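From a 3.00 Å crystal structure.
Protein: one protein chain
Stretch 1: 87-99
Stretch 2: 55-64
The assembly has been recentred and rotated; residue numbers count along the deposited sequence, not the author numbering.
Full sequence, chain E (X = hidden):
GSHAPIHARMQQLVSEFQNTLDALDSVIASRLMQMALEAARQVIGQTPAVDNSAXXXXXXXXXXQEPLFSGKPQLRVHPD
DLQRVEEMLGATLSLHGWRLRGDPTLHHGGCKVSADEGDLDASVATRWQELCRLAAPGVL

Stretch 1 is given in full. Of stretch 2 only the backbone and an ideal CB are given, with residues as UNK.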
# COMPACT_ATOMS: atom_id res chain seq x y z
N GLU E 87 -37.37 -24.53 -22.86
CA GLU E 87 -38.71 -24.91 -22.46
C GLU E 87 -39.23 -24.09 -21.27
O GLU E 87 -40.23 -23.39 -21.39
CB GLU E 87 -38.77 -26.41 -22.19
CG GLU E 87 -38.04 -27.20 -23.27
CD GLU E 87 -38.39 -28.67 -23.30
OE1 GLU E 87 -38.96 -29.17 -22.31
OE2 GLU E 87 -38.07 -29.33 -24.32
N MET E 88 -38.52 -24.13 -20.15
CA MET E 88 -38.99 -23.47 -18.94
C MET E 88 -39.20 -21.97 -19.14
O MET E 88 -40.29 -21.45 -18.91
CB MET E 88 -38.02 -23.71 -17.78
CG MET E 88 -37.77 -25.18 -17.44
SD MET E 88 -39.14 -25.95 -16.55
CE MET E 88 -39.42 -24.76 -15.24
N LEU E 89 -38.14 -21.27 -19.55
CA LEU E 89 -38.17 -19.81 -19.70
C LEU E 89 -38.36 -19.27 -21.12
O LEU E 89 -38.44 -18.06 -21.32
CB LEU E 89 -36.91 -19.22 -19.10
CG LEU E 89 -36.62 -19.65 -17.66
CD1 LEU E 89 -35.21 -19.25 -17.25
CD2 LEU E 89 -37.65 -19.04 -16.72
N GLY E 90 -38.42 -20.17 -22.11
CA GLY E 90 -38.47 -19.76 -23.50
C GLY E 90 -39.66 -18.90 -23.89
O GLY E 90 -39.60 -18.13 -24.84
N ALA E 91 -40.76 -19.04 -23.15
CA ALA E 91 -41.90 -18.17 -23.35
C ALA E 91 -41.58 -16.80 -22.78
O ALA E 91 -41.81 -15.77 -23.43
CB ALA E 91 -43.13 -18.75 -22.67
N THR E 92 -41.05 -16.78 -21.56
CA THR E 92 -40.76 -15.53 -20.89
C THR E 92 -39.72 -14.73 -21.67
O THR E 92 -39.85 -13.52 -21.80
CB THR E 92 -40.28 -15.76 -19.46
OG1 THR E 92 -41.12 -16.74 -18.84
CG2 THR E 92 -40.34 -14.47 -18.66
N LEU E 93 -38.71 -15.40 -22.20
CA LEU E 93 -37.70 -14.71 -23.00
C LEU E 93 -38.33 -13.86 -24.09
O LEU E 93 -38.06 -12.67 -24.19
CB LEU E 93 -36.71 -15.70 -23.61
CG LEU E 93 -35.75 -16.31 -22.60
CD1 LEU E 93 -34.74 -17.20 -23.30
CD2 LEU E 93 -35.07 -15.20 -21.85
N SER E 94 -39.18 -14.50 -24.89
CA SER E 94 -39.84 -13.84 -26.01
C SER E 94 -40.66 -12.64 -25.55
O SER E 94 -40.68 -11.60 -26.21
CB SER E 94 -40.72 -14.85 -26.74
OG SER E 94 -40.00 -16.04 -26.98
N LEU E 95 -41.34 -12.79 -24.41
CA LEU E 95 -42.06 -11.68 -23.81
C LEU E 95 -41.15 -10.48 -23.51
O LEU E 95 -41.58 -9.34 -23.61
CB LEU E 95 -42.75 -12.12 -22.52
CG LEU E 95 -44.19 -12.57 -22.66
CD1 LEU E 95 -44.86 -12.58 -21.30
CD2 LEU E 95 -44.93 -11.64 -23.60
N HIS E 96 -39.91 -10.76 -23.12
CA HIS E 96 -38.95 -9.70 -22.82
C HIS E 96 -38.24 -9.24 -24.08
O HIS E 96 -37.50 -8.26 -24.07
CB HIS E 96 -37.91 -10.18 -21.81
CG HIS E 96 -38.43 -10.29 -20.41
ND1 HIS E 96 -39.26 -11.32 -20.00
CD2 HIS E 96 -38.21 -9.54 -19.32
CE1 HIS E 96 -39.54 -11.17 -18.73
NE2 HIS E 96 -38.92 -10.10 -18.28
N GLY E 97 -38.47 -9.97 -25.17
CA GLY E 97 -37.85 -9.65 -26.44
C GLY E 97 -36.44 -10.19 -26.60
O GLY E 97 -35.77 -9.86 -27.58
N TRP E 98 -35.99 -11.01 -25.65
CA TRP E 98 -34.66 -11.62 -25.75
C TRP E 98 -34.70 -12.79 -26.71
O TRP E 98 -35.76 -13.38 -26.93
CB TRP E 98 -34.18 -12.13 -24.39
CG TRP E 98 -33.88 -11.07 -23.39
CD1 TRP E 98 -34.14 -9.75 -23.51
CD2 TRP E 98 -33.26 -11.25 -22.11
NE1 TRP E 98 -33.73 -9.09 -22.38
CE2 TRP E 98 -33.19 -9.99 -21.50
CE3 TRP E 98 -32.77 -12.36 -21.41
CZ2 TRP E 98 -32.63 -9.80 -20.23
CZ3 TRP E 98 -32.22 -12.17 -20.16
CH2 TRP E 98 -32.16 -10.90 -19.58
N ARG E 99 -33.55 -13.13 -27.28
CA ARG E 99 -33.44 -14.36 -28.07
C ARG E 99 -32.38 -15.27 -27.47
O ARG E 99 -31.55 -14.82 -26.68
CB ARG E 99 -33.16 -14.07 -29.55
CG ARG E 99 -31.85 -13.41 -29.83
CD ARG E 99 -31.86 -12.78 -31.21
NE ARG E 99 -30.71 -11.92 -31.43
CZ ARG E 99 -29.87 -12.02 -32.45
NH1 ARG E 99 -30.06 -12.95 -33.39
NH2 ARG E 99 -28.84 -11.18 -32.54
N UNK E 55 -29.52 -22.09 -12.31
CA UNK E 55 -29.40 -21.37 -13.58
C UNK E 55 -30.72 -20.73 -13.97
O UNK E 55 -30.77 -19.56 -14.33
CB UNK E 55 -28.93 -22.31 -14.69
N UNK E 56 -31.80 -21.50 -13.88
CA UNK E 56 -33.13 -20.97 -14.18
C UNK E 56 -33.52 -19.82 -13.26
O UNK E 56 -34.30 -18.96 -13.64
CB UNK E 56 -34.17 -22.09 -14.08
N UNK E 57 -32.98 -19.79 -12.05
CA UNK E 57 -33.30 -18.70 -11.14
C UNK E 57 -32.53 -17.45 -11.52
O UNK E 57 -33.05 -16.34 -11.43
CB UNK E 57 -32.99 -19.09 -9.69
N UNK E 58 -31.28 -17.63 -11.94
CA UNK E 58 -30.43 -16.51 -12.32
C UNK E 58 -31.00 -15.78 -13.54
O UNK E 58 -31.01 -14.55 -13.58
CB UNK E 58 -29.01 -17.00 -12.61
N UNK E 59 -31.45 -16.55 -14.52
CA UNK E 59 -32.03 -15.99 -15.73
C UNK E 59 -33.28 -15.19 -15.39
O UNK E 59 -33.49 -14.09 -15.93
CB UNK E 59 -32.36 -17.10 -16.73
N UNK E 60 -34.10 -15.72 -14.49
CA UNK E 60 -35.23 -14.99 -13.96
C UNK E 60 -34.76 -13.66 -13.39
O UNK E 60 -35.32 -12.61 -13.68
CB UNK E 60 -35.96 -15.81 -12.89
N UNK E 61 -33.71 -13.71 -12.57
CA UNK E 61 -33.16 -12.50 -11.99
C UNK E 61 -32.67 -11.55 -13.08
O UNK E 61 -32.89 -10.35 -13.01
CB UNK E 61 -32.02 -12.84 -11.03
N UNK E 62 -32.00 -12.10 -14.09
CA UNK E 62 -31.44 -11.26 -15.15
C UNK E 62 -32.55 -10.53 -15.90
O UNK E 62 -32.47 -9.33 -16.14
CB UNK E 62 -30.61 -12.10 -16.12
N UNK E 63 -33.60 -11.26 -16.26
CA UNK E 63 -34.71 -10.67 -17.00
C UNK E 63 -35.23 -9.41 -16.33
O UNK E 63 -35.59 -8.44 -17.00
CB UNK E 63 -35.85 -11.68 -17.15
N UNK E 64 -35.25 -9.41 -15.00
CA UNK E 64 -35.80 -8.30 -14.23
C UNK E 64 -34.75 -7.29 -13.78
O UNK E 64 -35.08 -6.32 -13.10
CB UNK E 64 -36.54 -8.84 -13.00

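Both stretches are largely helical, and their axes run nearly parallel, 7° apart, with a closest approach of 10.8 Å.

Position 55 points its CA-to-CB bond sideways, and its ideal CB finds nothing of stretch 1 within 5.5 Å. The contact therefore leaves the choice wide; the residue is Leu-55, whose carbonyl O accepts a bond from the backbone N of position 59 (3.1 Å).

Position 56 points toward stretch 1. Its CA lies 7.6 Å from the CA of Leu-89, and its ideal CB is 4.4 Å from Leu-89 CD1. What stretch 1 offers is the isobutyl group of Leu-89 and the aliphatic base of Met-88, with no charge, so a medium-sized apolar chain such as Val, Ile, Leu or Met would suit. The residue is Ile-56, with chi1 and chi2 both m. Its CD1 reaches Leu-89 CD1 at 3.5 Å and Met-88 CB at 4.3 Å.

Position 57 points away, and nothing of stretch 1 lies within 5.5 Å of its ideal CB; almost any helix-compatible residue would do. It is Lys-57; the closest pair is Lys-57 CB and Leu-89 CD1, 7.9 Å apart.

Position 58 points sideways, again with nothing near its ideal CB. The contact does not discriminate here, and the residue is Gln-58.

Position 59 points toward stretch 1, and its ideal CB is already 3.6 Å from Leu-89 CD1. Space is tight at that point, favouring Ala or an apolar chain that can direct its bulk past the methyl. Ile-59 (chi1 m, chi2 t) lays CG2 against Leu-89 CD1 at 3.5 Å, so this leucine methyl touches both isoleucines.

Position 60 points away, yet its ideal CB is 5.3 Å from Leu-89 CD2. A long chain, polar or apolar, could graze that methyl. Gln-60 does so with its aliphatic part: CG lies 4.0 Å from Leu-89 CD2.

Position 61 is out of reach of stretch 1, so many residues would fit. It is Gln-61.

Position 62 points sideways, with its ideal CB 4.0 Å from Trp-98 CH2. An apolar residue would suit the indole. In Leu-62, CB packs against CH2 of Trp-98 at 4.0 Å, and the backbone C is closer still, 3.7 Å from the same CH2.

Position 63 points sideways. Its CA is 7.3 Å from His-96 CA, and its ideal CB is 3.6 Å from His-96 NE2 and 4.5 Å from Trp-98 CH2. Two aromatic rings and Leu-93 invite an apolar chain long enough to bring its end nearer: Leu, Ile or Met. Leu-63 does this, placing CD2 over a face of each ring, 3.8 Å from the His-96 ring centroid and 3.2 Å from that of the Trp-98 six-membered ring. The same CD2 meets Leu-93 CD2 at 3.9 Å, while Leu-63 CD1 meets Thr-92 CG2 at 3.9 Å.

Position 64 points away into open space, where polar residues are suitable; it is Gln-64. In the deposited structure no hydrogen bond crosses between the stretches.

Stretch 2 55-64: LIKQIQQLLQ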
# COMPACT_ATOMS: atom_id res chain seq x y z
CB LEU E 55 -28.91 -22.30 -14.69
CG LEU E 55 -28.91 -21.74 -16.12
CD1 LEU E 55 -28.06 -20.50 -16.18
CD2 LEU E 55 -28.42 -22.76 -17.12
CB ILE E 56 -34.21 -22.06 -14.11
CG1 ILE E 56 -34.00 -23.08 -15.22
CG2 ILE E 56 -35.60 -21.45 -14.26
CD1 ILE E 56 -34.05 -22.47 -16.59
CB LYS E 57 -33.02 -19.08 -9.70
CG LYS E 57 -33.98 -20.11 -9.14
CD LYS E 57 -33.70 -20.37 -7.67
CE LYS E 57 -34.53 -21.54 -7.15
NZ LYS E 57 -35.99 -21.28 -7.28
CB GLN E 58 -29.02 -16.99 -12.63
CG GLN E 58 -28.06 -15.87 -13.00
CD GLN E 58 -27.66 -15.04 -11.80
OE1 GLN E 58 -27.06 -15.56 -10.86
NE2 GLN E 58 -27.97 -13.75 -11.83
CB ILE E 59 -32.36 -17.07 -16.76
CG1 ILE E 59 -31.07 -17.73 -17.26
CG2 ILE E 59 -33.12 -16.48 -17.92
CD1 ILE E 59 -31.29 -18.90 -18.18
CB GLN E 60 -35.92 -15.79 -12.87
CG GLN E 60 -36.73 -16.98 -13.36
CD GLN E 60 -37.37 -17.74 -12.22
OE1 GLN E 60 -37.12 -17.46 -11.04
NE2 GLN E 60 -38.22 -18.71 -12.56
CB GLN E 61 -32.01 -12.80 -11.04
CG GLN E 61 -30.89 -11.77 -11.11
CD GLN E 61 -30.41 -11.33 -9.75
OE1 GLN E 61 -29.67 -12.05 -9.07
NE2 GLN E 61 -30.82 -10.13 -9.33
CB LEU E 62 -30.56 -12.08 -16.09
CG LEU E 62 -29.29 -12.70 -15.49
CD1 LEU E 62 -28.56 -13.56 -16.51
CD2 LEU E 62 -28.37 -11.64 -14.94
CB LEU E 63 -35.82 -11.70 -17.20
CG LEU E 63 -35.50 -12.73 -18.28
CD1 LEU E 63 -36.49 -13.88 -18.29
CD2 LEU E 63 -35.47 -12.05 -19.63
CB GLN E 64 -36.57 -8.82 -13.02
CG GLN E 64 -35.66 -9.27 -11.90
CD GLN E 64 -35.94 -8.56 -10.59
OE1 GLN E 64 -37.06 -8.09 -10.36
NE2 GLN E 64 -34.93 -8.47 -9.73
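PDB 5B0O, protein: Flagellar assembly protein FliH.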